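Local structure of hypothetical protein (Bacteroides uniformis ATCC 8492, 4QRL) at residues A[42-56]-A[69-83]. The protein is of unknown function but has a lipocalin-like barrel, a fold whose relatives often bind small hydrophobic molecules. Residues are numbered along the deposited sequence; the frame is centred on the assembly and turned at random. Where two conformers were deposited one is given.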
loop_
_atom_site.group_PDB
_atom_site.type_symbol
_atom_site.label_atom_id
_atom_site.label_comp_id
_atom_site.label_asym_id
_atom_site.label_seq_id
_atom_site.Cartn_x
_atom_site.Cartn_y
_atom_site.Cartn_z
ATOM N N ALA A 42 2.324 6.409 2.794
ATOM C CA ALA A 42 0.897 6.174 2.504
ATOM C C ALA A 42 0.079 7.259 3.160
ATOM O O ALA A 42 0.228 7.510 4.357
ATOM C CB ALA A 42 0.449 4.801 2.977
ATOM N N ILE A 43 -0.719 7.956 2.360
ATOM C CA ILE A 43 -1.614 8.992 2.845
ATOM C C ILE A 43 -2.974 8.341 2.975
ATOM O O ILE A 43 -3.471 7.752 2.018
ATOM C CB ILE A 43 -1.650 10.232 1.907
ATOM C CG1 ILE A 43 -0.314 10.997 1.879
ATOM C CG2 ILE A 43 -2.822 11.155 2.259
ATOM C CD1 ILE A 43 -0.167 12.000 0.676
ATOM N N CYS A 44 -3.566 8.457 4.156
ATOM C CA CYS A 44 -4.884 7.930 4.435
ATOM C C CYS A 44 -5.803 9.066 4.859
ATOM O O CYS A 44 -5.503 9.790 5.811
ATOM C CB CYS A 44 -4.794 6.846 5.494
ATOM S SG CYS A 44 -3.700 5.490 5.028
ATOM N N LEU A 45 -6.913 9.221 4.129
ATOM C CA LEU A 45 -7.906 10.266 4.349
ATOM C C LEU A 45 -8.949 9.770 5.327
ATOM O O LEU A 45 -9.683 8.820 5.043
ATOM C CB LEU A 45 -8.546 10.720 3.020
ATOM C CG LEU A 45 -7.573 11.195 1.929
ATOM C CD1 LEU A 45 -8.318 11.450 0.629
ATOM C CD2 LEU A 45 -6.820 12.458 2.357
ATOM N N LEU A 46 -8.983 10.396 6.507
ATOM C CA LEU A 46 -9.908 10.002 7.557
ATOM C C LEU A 46 -11.309 10.560 7.282
ATOM O O LEU A 46 -11.472 11.614 6.649
ATOM C CB LEU A 46 -9.380 10.479 8.930
ATOM C CG LEU A 46 -7.960 10.039 9.341
ATOM C CD1 LEU A 46 -7.471 10.808 10.561
ATOM C CD2 LEU A 46 -7.883 8.551 9.611
ATOM N N LYS A 47 -12.335 9.886 7.834
ATOM C CA LYS A 47 -13.727 10.348 7.713
ATOM C C LYS A 47 -13.850 11.790 8.224
ATOM O O LYS A 47 -14.567 12.595 7.619
ATOM C CB LYS A 47 -14.689 9.414 8.491
ATOM C CG LYS A 47 -14.528 7.936 8.134
ATOM C CD LYS A 47 -15.632 7.039 8.697
ATOM C CE LYS A 47 -15.460 5.627 8.184
ATOM N NZ LYS A 47 -16.581 4.733 8.576
ATOM N N ASP A 48 -13.061 12.137 9.280
ATOM C CA ASP A 48 -13.088 13.450 9.933
ATOM C C ASP A 48 -12.415 14.583 9.120
ATOM O O ASP A 48 -12.249 15.684 9.653
ATOM C CB ASP A 48 -12.488 13.380 11.368
ATOM C CG ASP A 48 -11.047 12.885 11.531
ATOM O OD1 ASP A 48 -10.226 13.092 10.597
ATOM O OD2 ASP A 48 -10.708 12.394 12.641
ATOM N N GLY A 49 -12.077 14.331 7.851
ATOM C CA GLY A 49 -11.437 15.328 6.992
ATOM C C GLY A 49 -9.934 15.440 7.197
ATOM O O GLY A 49 -9.259 16.172 6.470
ATOM N N GLY A 50 -9.413 14.668 8.148
ATOM C CA GLY A 50 -7.998 14.607 8.478
ATOM C C GLY A 50 -7.164 13.792 7.506
ATOM O O GLY A 50 -7.673 12.958 6.744
ATOM N N LEU A 51 -5.865 14.033 7.543
ATOM C CA LEU A 51 -4.896 13.358 6.696
ATOM C C LEU A 51 -3.831 12.715 7.583
ATOM O O LEU A 51 -3.063 13.431 8.243
ATOM C CB LEU A 51 -4.279 14.375 5.700
ATOM C CG LEU A 51 -3.450 13.826 4.552
ATOM C CD1 LEU A 51 -3.533 14.725 3.337
ATOM C CD2 LEU A 51 -1.978 13.671 4.938
ATOM N N THR A 52 -3.779 11.367 7.584
ATOM C CA THR A 52 -2.798 10.603 8.351
ATOM C C THR A 52 -1.781 10.033 7.365
ATOM O O THR A 52 -2.173 9.492 6.325
ATOM C CB THR A 52 -3.507 9.532 9.201
ATOM O OG1 THR A 52 -4.008 10.159 10.376
ATOM C CG2 THR A 52 -2.588 8.398 9.618
ATOM N N THR A 53 -0.486 10.186 7.652
ATOM C CA THR A 53 0.542 9.655 6.758
ATOM C C THR A 53 1.394 8.648 7.514
ATOM O O THR A 53 1.814 8.896 8.658
ATOM C CB THR A 53 1.414 10.764 6.136
ATOM O OG1 THR A 53 0.584 11.819 5.644
ATOM C CG2 THR A 53 2.335 10.247 5.003
ATOM N N PHE A 54 1.624 7.509 6.873
ATOM C CA PHE A 54 2.503 6.461 7.363
ATOM C C PHE A 54 3.781 6.518 6.537
ATOM O O PHE A 54 3.732 6.778 5.336
ATOM C CB PHE A 54 1.846 5.089 7.267
ATOM C CG PHE A 54 0.561 4.989 8.048
ATOM C CD1 PHE A 54 -0.656 5.331 7.464
ATOM C CD2 PHE A 54 0.566 4.564 9.377
ATOM C CE1 PHE A 54 -1.853 5.243 8.198
ATOM C CE2 PHE A 54 -0.629 4.486 10.112
ATOM C CZ PHE A 54 -1.829 4.798 9.506
ATOM N N PHE A 55 4.914 6.239 7.158
ATOM C CA PHE A 55 6.195 6.310 6.459
ATOM C C PHE A 55 6.958 5.025 6.604
ATOM O O PHE A 55 6.866 4.341 7.625
ATOM C CB PHE A 55 7.059 7.470 6.996
ATOM C CG PHE A 55 6.473 8.835 6.746
ATOM C CD1 PHE A 55 5.583 9.404 7.653
ATOM C CD2 PHE A 55 6.800 9.550 5.593
ATOM C CE1 PHE A 55 5.044 10.669 7.422
ATOM C CE2 PHE A 55 6.251 10.808 5.357
ATOM C CZ PHE A 55 5.381 11.361 6.280
ATOM N N GLY A 56 7.754 4.749 5.592
ATOM C CA GLY A 56 8.584 3.564 5.574
ATOM C C GLY A 56 9.516 3.524 4.390
ATOM O O GLY A 56 9.882 4.551 3.807
ATOM N N LEU A 69 7.452 -0.435 7.415
ATOM C CA LEU A 69 7.085 0.840 7.992
ATOM C C LEU A 69 7.910 1.118 9.226
ATOM O O LEU A 69 8.328 0.192 9.942
ATOM C CB LEU A 69 5.589 0.858 8.344
ATOM C CG LEU A 69 4.629 0.699 7.150
ATOM C CD1 LEU A 69 3.220 0.614 7.613
ATOM C CD2 LEU A 69 4.767 1.844 6.150
ATOM N N LEU A 70 8.117 2.415 9.494
ATOM C CA LEU A 70 8.852 2.880 10.670
ATOM C C LEU A 70 8.088 2.549 11.936
ATOM O O LEU A 70 6.841 2.547 11.921
ATOM C CB LEU A 70 9.054 4.410 10.588
ATOM C CG LEU A 70 9.875 4.971 9.438
ATOM C CD1 LEU A 70 9.729 6.505 9.397
ATOM C CD2 LEU A 70 11.334 4.636 9.626
ATOM N N PRO A 71 8.808 2.365 13.075
ATOM C CA PRO A 71 8.122 2.086 14.348
ATOM C C PRO A 71 7.048 3.112 14.704
ATOM O O PRO A 71 5.973 2.718 15.125
ATOM C CB PRO A 71 9.271 2.113 15.371
ATOM C CG PRO A 71 10.467 1.689 14.588
ATOM C CD PRO A 71 10.280 2.334 13.246
ATOM N N GLU A 72 7.296 4.405 14.452
ATOM C CA GLU A 72 6.319 5.470 14.706
ATOM C C GLU A 72 5.000 5.251 13.935
ATOM O O GLU A 72 3.932 5.553 14.464
ATOM C CB GLU A 72 6.906 6.827 14.341
ATOM C CG GLU A 72 6.111 7.966 14.950
ATOM C CD GLU A 72 6.502 9.361 14.510
ATOM O OE1 GLU A 72 7.659 9.563 14.076
ATOM O OE2 GLU A 72 5.621 10.247 14.566
ATOM N N SER A 73 5.083 4.769 12.672
ATOM C CA SER A 73 3.894 4.453 11.868
ATOM C C SER A 73 3.211 3.206 12.429
ATOM O O SER A 73 1.992 3.169 12.496
ATOM C CB SER A 73 4.260 4.249 10.398
ATOM O OG SER A 73 4.677 5.475 9.813
ATOM N N VAL A 74 4.000 2.214 12.880
ATOM C CA VAL A 74 3.485 0.969 13.483
ATOM C C VAL A 74 2.714 1.328 14.763
ATOM O O VAL A 74 1.648 0.756 15.014
ATOM C CB VAL A 74 4.627 -0.068 13.736
ATOM C CG1 VAL A 74 4.129 -1.313 14.487
ATOM C CG2 VAL A 74 5.295 -0.469 12.427
ATOM N N ASN A 75 3.223 2.318 15.543
ATOM C CA ASN A 75 2.605 2.747 16.799
ATOM C C ASN A 75 1.460 3.756 16.596
ATOM O O ASN A 75 0.803 4.109 17.562
ATOM C CB ASN A 75 3.653 3.310 17.753
ATOM C CG ASN A 75 4.669 2.290 18.213
ATOM O OD1 ASN A 75 4.453 1.073 18.154
ATOM N ND2 ASN A 75 5.810 2.764 18.685
ATOM N N ASP A 76 1.194 4.186 15.353
ATOM C CA ASP A 76 0.111 5.133 15.045
ATOM C C ASP A 76 -1.248 4.556 15.473
ATOM O O ASP A 76 -1.484 3.354 15.302
ATOM C CB ASP A 76 0.105 5.466 13.546
ATOM C CG ASP A 76 -0.790 6.632 13.200
ATOM O OD1 ASP A 76 -2.022 6.434 13.142
ATOM O OD2 ASP A 76 -0.260 7.749 13.024
ATOM N N LYS A 77 -2.123 5.400 16.056
ATOM C CA LYS A 77 -3.454 4.972 16.538
ATOM C C LYS A 77 -4.315 4.369 15.382
ATOM O O LYS A 77 -5.180 3.544 15.638
ATOM C CB LYS A 77 -4.199 6.137 17.222
ATOM C CG LYS A 77 -4.772 7.179 16.248
ATOM C CD LYS A 77 -5.424 8.372 16.960
ATOM C CE LYS A 77 -5.795 9.488 16.002
ATOM N NZ LYS A 77 -4.599 10.160 15.412
ATOM N N ASN A 78 -4.056 4.767 14.119
ATOM C CA ASN A 78 -4.800 4.222 12.980
ATOM C C ASN A 78 -4.049 3.116 12.249
ATOM O O ASN A 78 -4.527 2.668 11.206
ATOM C CB ASN A 78 -5.198 5.318 11.997
ATOM C CG ASN A 78 -6.440 6.013 12.448
ATOM O OD1 ASN A 78 -6.414 7.166 12.860
ATOM N ND2 ASN A 78 -7.534 5.285 12.471
ATOM N N TYR A 79 -2.923 2.620 12.808
ATOM C CA TYR A 79 -2.128 1.575 12.150
ATOM C C TYR A 79 -2.953 0.319 11.707
ATOM O O TYR A 79 -2.848 -0.100 10.546
ATOM C CB TYR A 79 -0.960 1.148 13.029
ATOM C CG TYR A 79 -0.065 0.136 12.364
ATOM C CD1 TYR A 79 0.689 0.473 11.241
ATOM C CD2 TYR A 79 -0.008 -1.180 12.820
ATOM C CE1 TYR A 79 1.472 -0.470 10.591
ATOM C CE2 TYR A 79 0.814 -2.121 12.201
ATOM C CZ TYR A 79 1.555 -1.756 11.086
ATOM O OH TYR A 79 2.377 -2.664 10.467
ATOM N N ASP A 80 -3.801 -0.231 12.585
ATOM C CA ASP A 80 -4.596 -1.426 12.233
ATOM C C ASP A 80 -5.772 -1.164 11.294
ATOM O O ASP A 80 -6.328 -2.113 10.723
ATOM C CB ASP A 80 -5.114 -2.117 13.482
ATOM C CG ASP A 80 -4.046 -2.716 14.366
ATOM O OD1 ASP A 80 -2.899 -2.882 13.889
ATOM O OD2 ASP A 80 -4.358 -3.047 15.522
ATOM N N THR A 81 -6.140 0.106 11.116
ATOM C CA THR A 81 -7.205 0.477 10.205
ATOM C C THR A 81 -6.716 0.322 8.770
ATOM O O THR A 81 -7.473 -0.110 7.892
ATOM C CB THR A 81 -7.653 1.926 10.490
ATOM O OG1 THR A 81 -8.024 2.020 11.854
ATOM C CG2 THR A 81 -8.801 2.381 9.618
ATOM N N TYR A 82 -5.449 0.686 8.532
ATOM C CA TYR A 82 -4.941 0.745 7.165
ATOM C C TYR A 82 -3.867 -0.259 6.838
ATOM O O TYR A 82 -3.665 -0.535 5.651
ATOM C CB TYR A 82 -4.433 2.155 6.883
ATOM C CG TYR A 82 -5.531 3.197 6.979
ATOM C CD1 TYR A 82 -6.520 3.287 6.001
ATOM C CD2 TYR A 82 -5.593 4.074 8.054
ATOM C CE1 TYR A 82 -7.535 4.236 6.086
ATOM C CE2 TYR A 82 -6.611 5.020 8.157
ATOM C CZ TYR A 82 -7.571 5.103 7.162
ATOM O OH TYR A 82 -8.569 6.023 7.254
ATOM N N PHE A 83 -3.164 -0.788 7.853
ATOM C CA PHE A 83 -2.079 -1.732 7.641
ATOM C C PHE A 83 -2.218 -2.926 8.573
ATOM O O PHE A 83 -2.721 -3.971 8.135
ATOM C CB PHE A 83 -0.716 -1.012 7.783
ATOM C CG PHE A 83 -0.497 0.008 6.686
ATOM C CD1 PHE A 83 -0.005 -0.380 5.441
ATOM C CD2 PHE A 83 -0.832 1.348 6.878
ATOM C CE1 PHE A 83 0.170 0.557 4.414
ATOM C CE2 PHE A 83 -0.698 2.270 5.842
ATOM C CZ PHE A 83 -0.203 1.868 4.617
HETATM O O HOH W 1 -3.929 8.321 12.722
HETATM O O HOH W 2 2.869 8.013 10.897
#
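Phe83 turns its ring edge to one face of the Phe54 ring, a T-shaped stack with planes at 67° and centroids 5.1 Å apart, while the carbonyl oxygen of Ser73 lies at the Phe54 edge. The Tyr82 ring takes Cys44 on one face and Thr81 CG2 on the other, with Leu46 CD2 at its edge. These rings join the β-hairpin of strands 39-45 and 51-61 to the connection that carries two short helices, 71-74 and 79-82, on to strand 89-97 of the antiparallel, lipocalin-like barrel. Cys44 CB sits 3.6 Å from the Tyr82 ring centroid, almost on the normal, a CH-pi contact; SG, swung beside its own backbone N, makes a sulfur-aromatic contact over the same face. Cutting Tyr82 back to an alanine is likely to leave Cys44 and Leu46 CD2 without the ring they pack on and to open a gap between hairpin and helix 79-82. Ala42 CB meets the Phe83 edge, 3.4 Å from CZ, and Trp85 stacks edge-to-face with Phe83. Phe54 CE2 reaches Asp76 CB at 3.6 Å. With chi1 at -168° the Asp76 carboxylate swings away from its own N, and OD1 accepts from Asn78 N on its anti side, closing an Asx turn. A water donates to Asp76 OD1 and Asn78 OD1 and, in the given conformer of Thr52, accepts from its OG1. Farther along, where Gly56 pairs with Leu69, Leu70 N donates to Phe55 O at 3.0 Å, in the carbonyl plane, and Leu70 CD1 packs on Phe55 CB. Next to it, Phe55 N points nearly straight (174°) at Ser73 OG, 2.8 Å away.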